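Local coordinates for nucleoprotein (Human coronavirus NL63, PDB 5EPW), which packages the viral RNA genome into a helical ribonucleocapsid and dimerizes through its C-terminal domain, the fragment in this structure, at the interface of chains A and B. Sequence-based numbering; all coordinates share one arbitrary frame. Chains: chain A/B, Nucleoprotein.

Contact 1: the interface of chains A and B. Residues chain A 30, 54, 58-59, 64; chain B 75, 78-79.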
ATOM      1  N   PRO A  30      -8.166  12.598  -2.083  1.00 17.46           N
ATOM      2  CA  PRO A  30      -8.721  13.823  -1.563  1.00 17.55           C
ATOM      3  C   PRO A  30      -8.031  15.044  -2.123  1.00 16.45           C
ATOM      4  O   PRO A  30      -6.819  15.071  -2.288  1.00 18.66           O
ATOM      5  CB  PRO A  30      -8.466  13.676  -0.049  1.00 17.94           C
ATOM      6  CG  PRO A  30      -7.209  12.858   0.030  1.00 21.29           C
ATOM      7  CD  PRO A  30      -7.303  11.909  -1.100  1.00 18.40           C
ATOM      8  N   LEU A  54      -2.949  19.341   5.515  1.00 21.67           N
ATOM      9  CA  LEU A  54      -3.108  18.088   4.751  0.50 20.54           C
ATOM     10  C   LEU A  54      -4.534  17.569   4.698  1.00 16.55           C
ATOM     11  O   LEU A  54      -5.030  17.108   3.694  1.00 17.32           O
ATOM     12  CB  LEU A  54      -2.150  17.038   5.307  0.50 19.71           C
ATOM     13  CG  LEU A  54      -0.770  17.044   4.694  0.50 20.23           C
ATOM     14  CD1 LEU A  54       0.056  18.300   4.934  0.50 16.58           C
ATOM     15  CD2 LEU A  54       0.037  15.829   5.022  0.50 22.66           C
ATOM     16  N   GLY A  58      -5.733  17.868   1.183  1.00 19.36           N
ATOM     17  CA  GLY A  58      -5.432  16.581   0.543  1.00 18.24           C
ATOM     18  C   GLY A  58      -4.109  16.596  -0.261  1.00 14.82           C
ATOM     19  O   GLY A  58      -3.117  17.163   0.140  1.00 17.32           O
ATOM     20  N   VAL A  59      -4.165  15.924  -1.414  1.00 16.09           N
ATOM     21  CA  VAL A  59      -3.013  15.886  -2.310  1.00 16.73           C
ATOM     22  C   VAL A  59      -2.641  17.241  -2.911  1.00 18.96           C
ATOM     23  O   VAL A  59      -1.506  17.396  -3.433  1.00 18.87           O
ATOM     24  CB  VAL A  59      -3.164  14.837  -3.385  1.00 16.49           C
ATOM     25  CG1 VAL A  59      -3.545  13.480  -2.796  1.00 16.12           C
ATOM     26  CG2 VAL A  59      -4.128  15.220  -4.500  1.00 15.82           C
ATOM     27  N   PHE A  64       2.623  17.757   0.118  1.00 16.79           N
ATOM     28  CA  PHE A  64       2.245  16.353  -0.297  1.00 15.11           C
ATOM     29  C   PHE A  64       3.288  15.708  -1.189  1.00 16.17           C
ATOM     30  O   PHE A  64       3.610  14.523  -0.991  1.00 14.71           O
ATOM     31  CB  PHE A  64       0.824  16.202  -0.794  1.00 15.31           C
ATOM     32  CG  PHE A  64       0.427  14.759  -0.875  1.00 15.33           C
ATOM     33  CD1 PHE A  64       0.057  14.068   0.272  1.00 16.14           C
ATOM     34  CD2 PHE A  64       0.408  14.096  -2.060  1.00 15.63           C
ATOM     35  CE1 PHE A  64      -0.227  12.665   0.170  1.00 15.85           C
ATOM     36  CE2 PHE A  64       0.139  12.728  -2.176  1.00 17.40           C
ATOM     37  CZ  PHE A  64      -0.231  12.019  -1.040  1.00 18.24           C
TER
ATOM     38  N   ALA B  75      -2.422   8.033  -2.036  1.00 15.31           N
ATOM     39  CA  ALA B  75      -3.092   9.063  -1.201  1.00 15.26           C
ATOM     40  C   ALA B  75      -4.047   8.307  -0.238  1.00 14.21           C
ATOM     41  O   ALA B  75      -4.039   8.620   0.987  1.00 13.96           O
ATOM     42  CB  ALA B  75      -3.865  10.021  -2.098  1.00 17.88           C
ATOM     43  N   PHE B  78      -1.810   6.815   2.457  1.00 12.43           N
ATOM     44  CA  PHE B  78      -1.346   7.833   3.412  1.00 13.29           C
ATOM     45  C   PHE B  78      -2.434   8.243   4.407  1.00 13.26           C
ATOM     46  O   PHE B  78      -2.194   8.294   5.610  1.00 14.03           O
ATOM     47  CB  PHE B  78      -0.848   9.059   2.649  1.00 13.75           C
ATOM     48  CG  PHE B  78      -0.167  10.108   3.505  1.00 11.74           C
ATOM     49  CD1 PHE B  78       1.129   9.987   3.894  1.00 13.08           C
ATOM     50  CD2 PHE B  78      -0.903  11.155   3.896  1.00 13.83           C
ATOM     51  CE1 PHE B  78       1.722  10.968   4.711  1.00 13.50           C
ATOM     52  CE2 PHE B  78      -0.353  12.169   4.662  1.00 14.05           C
ATOM     53  CZ  PHE B  78       0.938  12.082   5.058  1.00 13.47           C
ATOM     54  N   PHE B  79      -3.570   8.612   3.890  1.00 13.11           N
ATOM     55  CA  PHE B  79      -4.634   9.238   4.678  1.00 12.11           C
ATOM     56  C   PHE B  79      -5.555   8.250   5.321  1.00 13.51           C
ATOM     57  O   PHE B  79      -6.405   8.639   6.186  1.00 14.28           O
ATOM     58  CB  PHE B  79      -5.467  10.210   3.846  1.00 14.00           C
ATOM     59  CG  PHE B  79      -4.760  11.456   3.463  1.00 15.94           C
ATOM     60  CD1 PHE B  79      -4.330  12.366   4.435  1.00 15.40           C
ATOM     61  CD2 PHE B  79      -4.414  11.711   2.109  1.00 15.96           C
ATOM     62  CE1 PHE B  79      -3.658  13.519   4.111  1.00 17.56           C
ATOM     63  CE2 PHE B  79      -3.785  12.907   1.763  1.00 16.56           C
ATOM     64  CZ  PHE B  79      -3.453  13.809   2.754  1.00 17.28           C
TER
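A:Pro30 crosses the ring of B:Phe79 obliquely on one face, with CG 3.7 Å from CD2 of that ring. On the same side, CA of A:Gly58 approaches CZ of B:Phe79, while CB of A:Leu54 comes in at the rim, by CE1. The opposite face is covered from within chain B: CD2 of B:Phe78 stands 3.5 Å above the plane of the B:Phe79 ring, over its centre. These two rings are nearly perpendicular, about 87° apart, and CG of B:Phe79 lies in turn at the edge of B:Phe78, in its plane.

The ring of A:Phe64 is almost parallel to that of B:Phe79, about 14° off, but displaced well past its rim rather than stacked upon it; CE1 of A:Phe64 comes to 3.9 Å from CE2 of B:Phe79. CG of A:Phe64 points away from the backbone N (chi1 -167°), which carries the ring toward helix 74-79 of chain B. A:Val59 covers one face of this ring with CG1, 3.8 Å above the A:Phe64 plane and offset to the rim. The same methyl has a second duty across the boundary, meeting CB of B:Ala75 at 3.5 Å, so one branch of A:Val59 both braces an aromatic neighbour and seats the partner helix. B:Phe78 uses its far end: A:Leu54 crosses it at about a right angle, with the CD2 methyl 3.7 Å from CE2 of B:Phe78.

Packing of carbon groups dominates here, consistent with the dimerization role of the domain. In the fold, B:Ala75, B:Phe78 and B:Phe79 belong to helix 74-79, just ahead of the strands, and insert into a pocket of chain A built by helix 52-57, the loop after it, the start of helix 64-68 and the loop holding A:Pro30.

Contact 2: the interface of chains A and B. Residues chain A 78, 83, 85, 94, 96; chain B 49, 70, 112, 116.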
ATOM      1  N   PHE A  78       1.755  -4.402  -2.985  1.00 11.12           N
ATOM      2  CA  PHE A  78       1.272  -5.741  -3.232  1.00 12.20           C
ATOM      3  C   PHE A  78       2.254  -6.836  -2.919  1.00 12.74           C
ATOM      4  O   PHE A  78       1.975  -7.864  -2.288  1.00 12.59           O
ATOM      5  CB  PHE A  78       0.827  -5.853  -4.728  1.00 14.09           C
ATOM      6  CG  PHE A  78       0.182  -7.181  -5.114  1.00 12.41           C
ATOM      7  CD1 PHE A  78      -1.127  -7.416  -4.857  1.00 12.93           C
ATOM      8  CD2 PHE A  78       0.912  -8.119  -5.765  1.00 12.59           C
ATOM      9  CE1 PHE A  78      -1.700  -8.634  -5.237  1.00 13.03           C
ATOM     10  CE2 PHE A  78       0.340  -9.346  -6.146  1.00 13.91           C
ATOM     11  CZ  PHE A  78      -0.985  -9.555  -5.856  1.00 12.92           C
ATOM     12  N   VAL A  83      -0.324  -9.815   3.833  1.00 11.35           N
ATOM     13  CA  VAL A  83      -1.676  -9.618   3.552  1.00 11.93           C
ATOM     14  C   VAL A  83      -2.557 -10.718   4.150  1.00 13.10           C
ATOM     15  O   VAL A  83      -2.250 -11.928   3.985  1.00 14.85           O
ATOM     16  CB  VAL A  83      -1.942  -9.567   2.026  1.00 13.50           C
ATOM     17  CG1 VAL A  83      -3.460  -9.378   1.736  1.00 13.49           C
ATOM     18  CG2 VAL A  83      -1.101  -8.419   1.401  1.00 13.57           C
ATOM     19  N   THR A  85      -6.873 -11.718   5.652  1.00 16.76           N
ATOM     20  CA  THR A  85      -8.273 -11.457   5.337  1.00 19.67           C
ATOM     21  C   THR A  85      -9.152 -11.929   6.493  1.00 18.34           C
ATOM     22  O   THR A  85      -8.757 -12.808   7.242  1.00 21.74           O
ATOM     23  CB  THR A  85      -8.851 -12.119   4.051  1.00 22.66           C
ATOM     24  OG1 THR A  85      -8.789 -13.539   4.225  1.00 25.50           O
ATOM     25  CG2 THR A  85      -8.165 -11.664   2.762  1.00 21.66           C
ATOM     26  N   ILE A  94      -9.641  -6.928   3.811  1.00 14.26           N
ATOM     27  CA  ILE A  94      -8.263  -7.182   3.412  1.00 13.32           C
ATOM     28  C   ILE A  94      -7.403  -6.172   4.251  1.00 12.21           C
ATOM     29  O   ILE A  94      -7.648  -4.977   4.257  1.00 13.44           O
ATOM     30  CB  ILE A  94      -8.024  -6.903   1.928  1.00 13.43           C
ATOM     31  CG1 ILE A  94      -8.964  -7.794   1.049  1.00 15.46           C
ATOM     32  CG2 ILE A  94      -6.533  -7.179   1.588  1.00 16.11           C
ATOM     33  CD1 ILE A  94      -8.882  -7.512  -0.440  1.00 16.04           C
ATOM     34  N   TYR A  96      -3.516  -5.009   4.632  1.00 11.00           N
ATOM     35  CA  TYR A  96      -2.170  -4.931   4.176  1.00 10.57           C
ATOM     36  C   TYR A  96      -1.298  -4.404   5.356  1.00 10.53           C
ATOM     37  O   TYR A  96      -1.528  -3.324   5.900  1.00 11.80           O
ATOM     38  CB  TYR A  96      -1.935  -3.914   3.024  1.00 10.76           C
ATOM     39  CG  TYR A  96      -2.564  -4.247   1.683  1.00 10.79           C
ATOM     40  CD1 TYR A  96      -3.937  -4.013   1.421  1.00 11.45           C
ATOM     41  CD2 TYR A  96      -1.767  -4.730   0.632  1.00 10.75           C
ATOM     42  CE1 TYR A  96      -4.445  -4.310   0.174  1.00 10.68           C
ATOM     43  CE2 TYR A  96      -2.316  -4.972  -0.598  1.00 11.43           C
ATOM     44  CZ  TYR A  96      -3.638  -4.755  -0.802  1.00 12.13           C
ATOM     45  OH  TYR A  96      -4.002  -5.000  -2.150  1.00 14.85           O
TER
ATOM     46  N   MET B  49       2.016 -12.329  -1.229  1.00 12.45           N
ATOM     47  CA  MET B  49       1.218 -12.256  -2.404  1.00 12.00           C
ATOM     48  C   MET B  49       1.989 -12.657  -3.678  1.00 14.43           C
ATOM     49  O   MET B  49       3.102 -12.257  -3.950  1.00 14.06           O
ATOM     50  CB  MET B  49       0.789 -10.796  -2.653  1.00 11.99           C
ATOM     51  CG  MET B  49      -0.160 -10.242  -1.567  1.00 12.36           C
ATOM     52  SD  MET B  49      -1.622 -11.230  -1.192  1.00 13.83           S
ATOM     53  CE  MET B  49      -2.449 -11.051  -2.764  1.00 13.92           C
ATOM     54  N   LEU B  70      -7.731  -3.870  -6.634  1.00 14.04           N
ATOM     55  CA  LEU B  70      -7.894  -4.088  -5.181  1.00 14.15           C
ATOM     56  C   LEU B  70      -6.631  -3.655  -4.369  1.00 12.80           C
ATOM     57  O   LEU B  70      -6.468  -4.041  -3.234  1.00 14.83           O
ATOM     58  CB  LEU B  70      -8.294  -5.472  -4.813  1.00 15.55           C
ATOM     59  CG  LEU B  70      -9.682  -5.887  -5.312  1.00 17.15           C
ATOM     60  CD1 LEU B  70      -9.990  -7.246  -4.863  1.00 20.42           C
ATOM     61  CD2 LEU B  70     -10.805  -4.869  -4.994  1.00 21.95           C
ATOM     62  N   PHE B 112      -7.940 -11.974  -6.407  1.00 17.53           N
ATOM     63  CA  PHE B 112      -7.030 -11.501  -5.268  1.00 14.90           C
ATOM     64  C   PHE B 112      -6.790 -12.643  -4.264  1.00 16.25           C
ATOM     65  O   PHE B 112      -5.703 -12.956  -3.864  1.00 15.83           O
ATOM     66  CB  PHE B 112      -7.587 -10.273  -4.705  1.00 14.27           C
ATOM     67  CG  PHE B 112      -6.658  -9.567  -3.746  1.00 16.40           C
ATOM     68  CD1 PHE B 112      -6.555  -9.983  -2.439  1.00 16.44           C
ATOM     69  CD2 PHE B 112      -5.926  -8.531  -4.214  1.00 16.76           C
ATOM     70  CE1 PHE B 112      -5.692  -9.299  -1.573  1.00 14.02           C
ATOM     71  CE2 PHE B 112      -5.070  -7.801  -3.379  1.00 16.50           C
ATOM     72  CZ  PHE B 112      -4.934  -8.222  -2.073  1.00 14.29           C
ATOM     73  N   ILE B 116      -3.284 -14.837  -2.496  1.00 15.62           N
ATOM     74  CA  ILE B 116      -2.847 -14.702  -1.106  1.00 15.57           C
ATOM     75  C   ILE B 116      -2.128 -15.961  -0.727  1.00 16.77           C
ATOM     76  O   ILE B 116      -2.729 -17.072  -0.761  1.00 17.28           O
ATOM     77  CB  ILE B 116      -4.028 -14.448  -0.163  1.00 15.48           C
ATOM     78  CG1 ILE B 116      -4.740 -13.215  -0.470  1.00 15.17           C
ATOM     79  CG2 ILE B 116      -3.525 -14.460   1.266  1.00 16.64           C
ATOM     80  CD1 ILE B 116      -5.962 -12.942   0.358  1.00 17.10           C
TER
HETATM   81  O   HOH W   1       3.241  -9.684  -0.654  1.00 12.38           O
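B:Met49 and B:Phe112 meet A:Phe78 from different directions. The methionine crosses A:Phe78 at about a right angle and lays CB over one face, 3.9 Å from the centroid of the A:Phe78 ring, a CH-pi contact displaced toward the rim. Its chain then bends at chi2 and again at chi3, arching over that same face and bringing the CE methyl above the rim, 3.5 Å from CE1 of A:Phe78. The middle of the same bent chain runs across A:Val83, CG and SD of B:Met49 packing on its CB and both methyls.

B:Phe112 instead approaches the edge of A:Phe78, its CE2 lying in the plane of that ring; the two rings are turned about 78° apart. CG of B:Phe112 is anti to the backbone N (chi1 -169°), projecting the ring from helix 109-115 toward the strands of chain A. CE of B:Met49 lies 3.8 Å above one face of B:Phe112, toward the rim, and A:Ile94 comes in from the other side with CD1 3.8 Å from CE1 of the B:Phe112 ring. The phenyl is thus wedged between a methionine of its own chain and an isoleucine of the partner. From strand 91-103, the phenol end of A:Tyr96 meets the outer end of B:Phe112, CZ to CZ 3.9 Å, with the ring planes steeply inclined. A:Thr85 extends the apolar seam by touching CD1 of B:Ile116 through CG2.

Polar links also tie this part of the dimer interface, where strands 81-88 and 91-103 of one subunit pack on helix 109-115 of the other. The phenol of A:Tyr96 donates from OH to the backbone O of B:Leu70 at 2.9 Å, tilted 34° from the carbonyl plane, which anchors the far end of the tyrosine ring. Beside the methionine, water 1 joins the backbones of both chains, lying 2.8 Å from O of A:Phe78 and 3.0 Å from N of B:Met49.

Contact 1 and contact 2 lie about 22 Å apart, measured between the centres of their C-alpha atoms, and belong to one two-fold symmetric interface, so each recurs with the chains exchanged. Phe78 is common to both: chain B supplies it to contact 1, chain A to contact 2, and by symmetry one such residue takes part in both kinds of packing. Helix 74-80 thus spans both contacts, while strands 81-88 and 91-103 enter contact 2; together they probably act as one element exchanged between subunits. This fits the dimerization role of the C-terminal domain and suggests that each subunit's packing relies partly on the other.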